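Local atomic coordinates of KLLA0E08119p (Kluyveromyces lactis, PDB entry 3VA7), a protein that probably carboxylates urea to urea-1-carboxylate using ATP, bicarbonate and biotin, this piece holding the biotin carboxylase, carboxyltransferase and biotin-carrier domains of a longer bifunctional enzyme. Residues G507-R515 and E766-T774. Sequence-based numbering, arbitrary orientation.
Sequences GPMDSYSFR and ELWKVGQLT
D510 lies against W768 and bonds to Q772 while serving as N-cap of the helix that starts at S511, so one carboxylate joins two parts of the carboxyltransferase A/B region. D510 CA and W768 CA, 3.8 Å apart, are the nearest CA pair of the two segments. Along the D510 side chain, CB comes first and sits 3.6 Å from W768 O. CG, anti to the backbone N (chi1 153°), is carried alongside the indole, 3.7 Å from W768 CE3, with carboxylate and ring planes 46° apart. OD2 then lies 3.2 Å from W768 CB and accepts the capping bond from S513 N, which arrives from above the carboxylate plane. OD1, the other tip, uses its anti lone pair for Q772 NE2 at 3.0 Å; the N-H···O angle of 177° shows the bond to be straight, and the acceptor lies in the amide plane. Q772 NE2 also donates to R587 O, and Q772 OE1 accepts from C586 N, which fixes the amide's rotation. Replacing D510 by an alanine removes both carboxylate oxygens and would probably leave S513 N without its capping acceptor and Q772 NE2 with R587 O but no carboxylate partner. M509, whose side chain lies about 9 Å from the bound biotin, rests its CG 3.6 Å from G771 CA, and a water donates to L767 O at 2.9 Å.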
loop_
_atom_site.group_PDB
_atom_site.type_symbol
_atom_site.label_atom_id
_atom_site.label_comp_id
_atom_site.label_asym_id
_atom_site.label_seq_id
_atom_site.Cartn_x
_atom_site.Cartn_y
_atom_site.Cartn_z
ATOM N N GLY A 507 -7.872 -2.304 11.473
ATOM C CA GLY A 507 -8.403 -1.596 12.602
ATOM C C GLY A 507 -7.650 -1.971 13.858
ATOM O O GLY A 507 -6.663 -2.732 13.789
ATOM N N PRO A 508 -8.116 -1.469 15.013
ATOM C CA PRO A 508 -7.408 -1.688 16.275
ATOM C C PRO A 508 -7.534 -3.119 16.713
ATOM O O PRO A 508 -8.595 -3.779 16.613
ATOM C CB PRO A 508 -8.180 -0.853 17.279
ATOM C CG PRO A 508 -9.596 -0.803 16.696
ATOM C CD PRO A 508 -9.435 -0.832 15.193
ATOM N N MET A 509 -6.432 -3.580 17.246
ATOM C CA MET A 509 -6.317 -4.891 17.812
ATOM C C MET A 509 -7.076 -5.055 19.141
ATOM O O MET A 509 -7.436 -6.176 19.511
ATOM C CB MET A 509 -4.829 -5.061 18.024
ATOM C CG MET A 509 -4.409 -6.415 18.233
ATOM S SD MET A 509 -4.304 -7.279 16.693
ATOM C CE MET A 509 -3.217 -8.594 17.344
ATOM N N ASP A 510 -7.240 -3.953 19.895
ATOM C CA ASP A 510 -8.058 -3.941 21.110
ATOM C C ASP A 510 -9.075 -2.887 20.787
ATOM O O ASP A 510 -8.807 -1.681 20.920
ATOM C CB ASP A 510 -7.223 -3.609 22.379
ATOM C CG ASP A 510 -8.054 -2.927 23.553
ATOM O OD1 ASP A 510 -7.440 -2.466 24.573
ATOM O OD2 ASP A 510 -9.302 -2.831 23.477
ATOM N N SER A 511 -10.248 -3.331 20.355
ATOM C CA SER A 511 -11.215 -2.367 19.856
ATOM C C SER A 511 -11.908 -1.560 20.908
ATOM O O SER A 511 -12.356 -0.440 20.595
ATOM C CB SER A 511 -12.225 -2.947 18.854
ATOM O OG SER A 511 -13.294 -3.641 19.434
ATOM N N TYR A 512 -11.970 -2.062 22.140
ATOM C CA TYR A 512 -12.656 -1.311 23.239
ATOM C C TYR A 512 -11.942 -0.001 23.668
ATOM O O TYR A 512 -12.536 1.109 23.631
ATOM C CB TYR A 512 -13.005 -2.227 24.447
ATOM C CG TYR A 512 -14.010 -1.596 25.374
ATOM C CD1 TYR A 512 -15.263 -1.202 24.910
ATOM C CD2 TYR A 512 -13.689 -1.320 26.697
ATOM C CE1 TYR A 512 -16.163 -0.581 25.737
ATOM C CE2 TYR A 512 -14.591 -0.677 27.535
ATOM C CZ TYR A 512 -15.819 -0.315 27.053
ATOM O OH TYR A 512 -16.712 0.318 27.875
ATOM N N SER A 513 -10.675 -0.127 24.041
ATOM C CA SER A 513 -9.847 1.024 24.340
ATOM C C SER A 513 -9.848 2.009 23.190
ATOM O O SER A 513 -9.855 3.246 23.408
ATOM C CB SER A 513 -8.406 0.600 24.626
ATOM O OG SER A 513 -8.257 -0.471 25.573
ATOM N N PHE A 514 -9.844 1.484 21.953
ATOM C CA PHE A 514 -9.747 2.354 20.786
ATOM C C PHE A 514 -10.974 3.262 20.798
ATOM O O PHE A 514 -10.876 4.474 20.586
ATOM C CB PHE A 514 -9.675 1.548 19.488
ATOM C CG PHE A 514 -9.727 2.407 18.228
ATOM C CD1 PHE A 514 -8.562 2.793 17.586
ATOM C CD2 PHE A 514 -10.963 2.817 17.685
ATOM C CE1 PHE A 514 -8.626 3.614 16.424
ATOM C CE2 PHE A 514 -11.053 3.645 16.521
ATOM C CZ PHE A 514 -9.867 4.035 15.879
ATOM N N ARG A 515 -12.138 2.661 21.047
ATOM C CA ARG A 515 -13.388 3.400 20.952
ATOM C C ARG A 515 -13.584 4.273 22.173
ATOM O O ARG A 515 -14.147 5.349 22.084
ATOM C CB ARG A 515 -14.563 2.460 20.788
ATOM C CG ARG A 515 -14.445 1.552 19.582
ATOM C CD ARG A 515 -15.780 1.200 19.085
ATOM N NE ARG A 515 -16.380 0.087 19.783
ATOM C CZ ARG A 515 -17.710 -0.077 19.923
ATOM N NH1 ARG A 515 -18.587 0.824 19.435
ATOM N NH2 ARG A 515 -18.159 -1.129 20.591
ATOM N N GLU A 766 -14.492 -10.351 23.460
ATOM C CA GLU A 766 -13.298 -10.778 24.172
ATOM C C GLU A 766 -11.964 -10.558 23.410
ATOM O O GLU A 766 -10.886 -10.596 24.016
ATOM C CB GLU A 766 -13.432 -12.224 24.653
ATOM C CG GLU A 766 -14.562 -12.377 25.620
ATOM C CD GLU A 766 -14.096 -12.152 27.032
ATOM O OE1 GLU A 766 -13.293 -12.991 27.488
ATOM O OE2 GLU A 766 -14.499 -11.158 27.662
ATOM N N LEU A 767 -12.043 -10.311 22.104
ATOM C CA LEU A 767 -10.837 -10.106 21.272
ATOM C C LEU A 767 -9.914 -8.995 21.778
ATOM O O LEU A 767 -8.715 -9.114 21.618
ATOM C CB LEU A 767 -11.207 -9.873 19.795
ATOM C CG LEU A 767 -11.074 -11.166 19.003
ATOM C CD1 LEU A 767 -11.527 -10.981 17.552
ATOM C CD2 LEU A 767 -9.620 -11.614 19.034
ATOM N N TRP A 768 -10.468 -7.934 22.383
ATOM C CA TRP A 768 -9.655 -6.863 22.933
ATOM C C TRP A 768 -8.619 -7.360 23.905
ATOM O O TRP A 768 -7.582 -6.778 24.000
ATOM C CB TRP A 768 -10.489 -5.807 23.635
ATOM C CG TRP A 768 -10.817 -6.131 25.103
ATOM C CD1 TRP A 768 -11.935 -6.772 25.573
ATOM C CD2 TRP A 768 -10.017 -5.821 26.262
ATOM N NE1 TRP A 768 -11.877 -6.889 26.955
ATOM C CE2 TRP A 768 -10.721 -6.309 27.404
ATOM C CE3 TRP A 768 -8.779 -5.183 26.449
ATOM C CZ2 TRP A 768 -10.231 -6.163 28.719
ATOM C CZ3 TRP A 768 -8.281 -5.058 27.743
ATOM C CH2 TRP A 768 -9.016 -5.550 28.869
ATOM N N LYS A 769 -8.910 -8.427 24.631
ATOM C CA LYS A 769 -7.941 -9.006 25.540
ATOM C C LYS A 769 -6.738 -9.463 24.762
ATOM O O LYS A 769 -5.579 -9.205 25.177
ATOM C CB LYS A 769 -8.520 -10.173 26.359
ATOM C CG LYS A 769 -9.362 -9.725 27.563
ATOM C CD LYS A 769 -10.125 -10.901 28.183
ATOM C CE LYS A 769 -11.077 -10.351 29.188
ATOM N NZ LYS A 769 -12.191 -11.282 29.514
ATOM N N VAL A 770 -7.010 -10.126 23.631
ATOM C CA VAL A 770 -5.956 -10.682 22.787
ATOM C C VAL A 770 -5.073 -9.554 22.257
ATOM O O VAL A 770 -3.859 -9.707 22.160
ATOM C CB VAL A 770 -6.541 -11.583 21.677
ATOM C CG1 VAL A 770 -5.441 -12.215 20.823
ATOM C CG2 VAL A 770 -7.362 -12.676 22.326
ATOM N N GLY A 771 -5.657 -8.398 22.004
ATOM C CA GLY A 771 -4.844 -7.199 21.711
ATOM C C GLY A 771 -3.969 -6.616 22.839
ATOM O O GLY A 771 -3.315 -5.582 22.663
ATOM N N GLN A 772 -3.954 -7.254 23.995
ATOM C CA GLN A 772 -3.182 -6.714 25.105
ATOM C C GLN A 772 -2.209 -7.751 25.634
ATOM O O GLN A 772 -1.417 -7.474 26.559
ATOM C CB GLN A 772 -4.107 -6.145 26.215
ATOM C CG GLN A 772 -4.878 -4.860 25.836
ATOM C CD GLN A 772 -3.954 -3.701 25.524
ATOM O OE1 GLN A 772 -2.764 -3.809 25.758
ATOM N NE2 GLN A 772 -4.491 -2.579 24.989
ATOM N N LEU A 773 -2.263 -8.941 25.031
ATOM C CA LEU A 773 -1.295 -9.986 25.310
ATOM C C LEU A 773 0.160 -9.576 24.906
ATOM O O LEU A 773 0.355 -8.792 23.987
ATOM C CB LEU A 773 -1.733 -11.293 24.653
ATOM C CG LEU A 773 -3.095 -11.937 25.003
ATOM C CD1 LEU A 773 -3.271 -13.279 24.242
ATOM C CD2 LEU A 773 -3.270 -12.133 26.515
ATOM N N THR A 774 1.151 -10.014 25.684
ATOM C CA THR A 774 2.567 -9.736 25.400
ATOM C C THR A 774 3.192 -11.088 25.592
ATOM O O THR A 774 2.616 -11.915 26.297
ATOM C CB THR A 774 3.235 -8.697 26.370
ATOM O OG1 THR A 774 2.969 -9.058 27.724
ATOM C CG2 THR A 774 2.724 -7.266 26.147
HETATM O O HOH W 1 -7.279 -8.596 19.121
#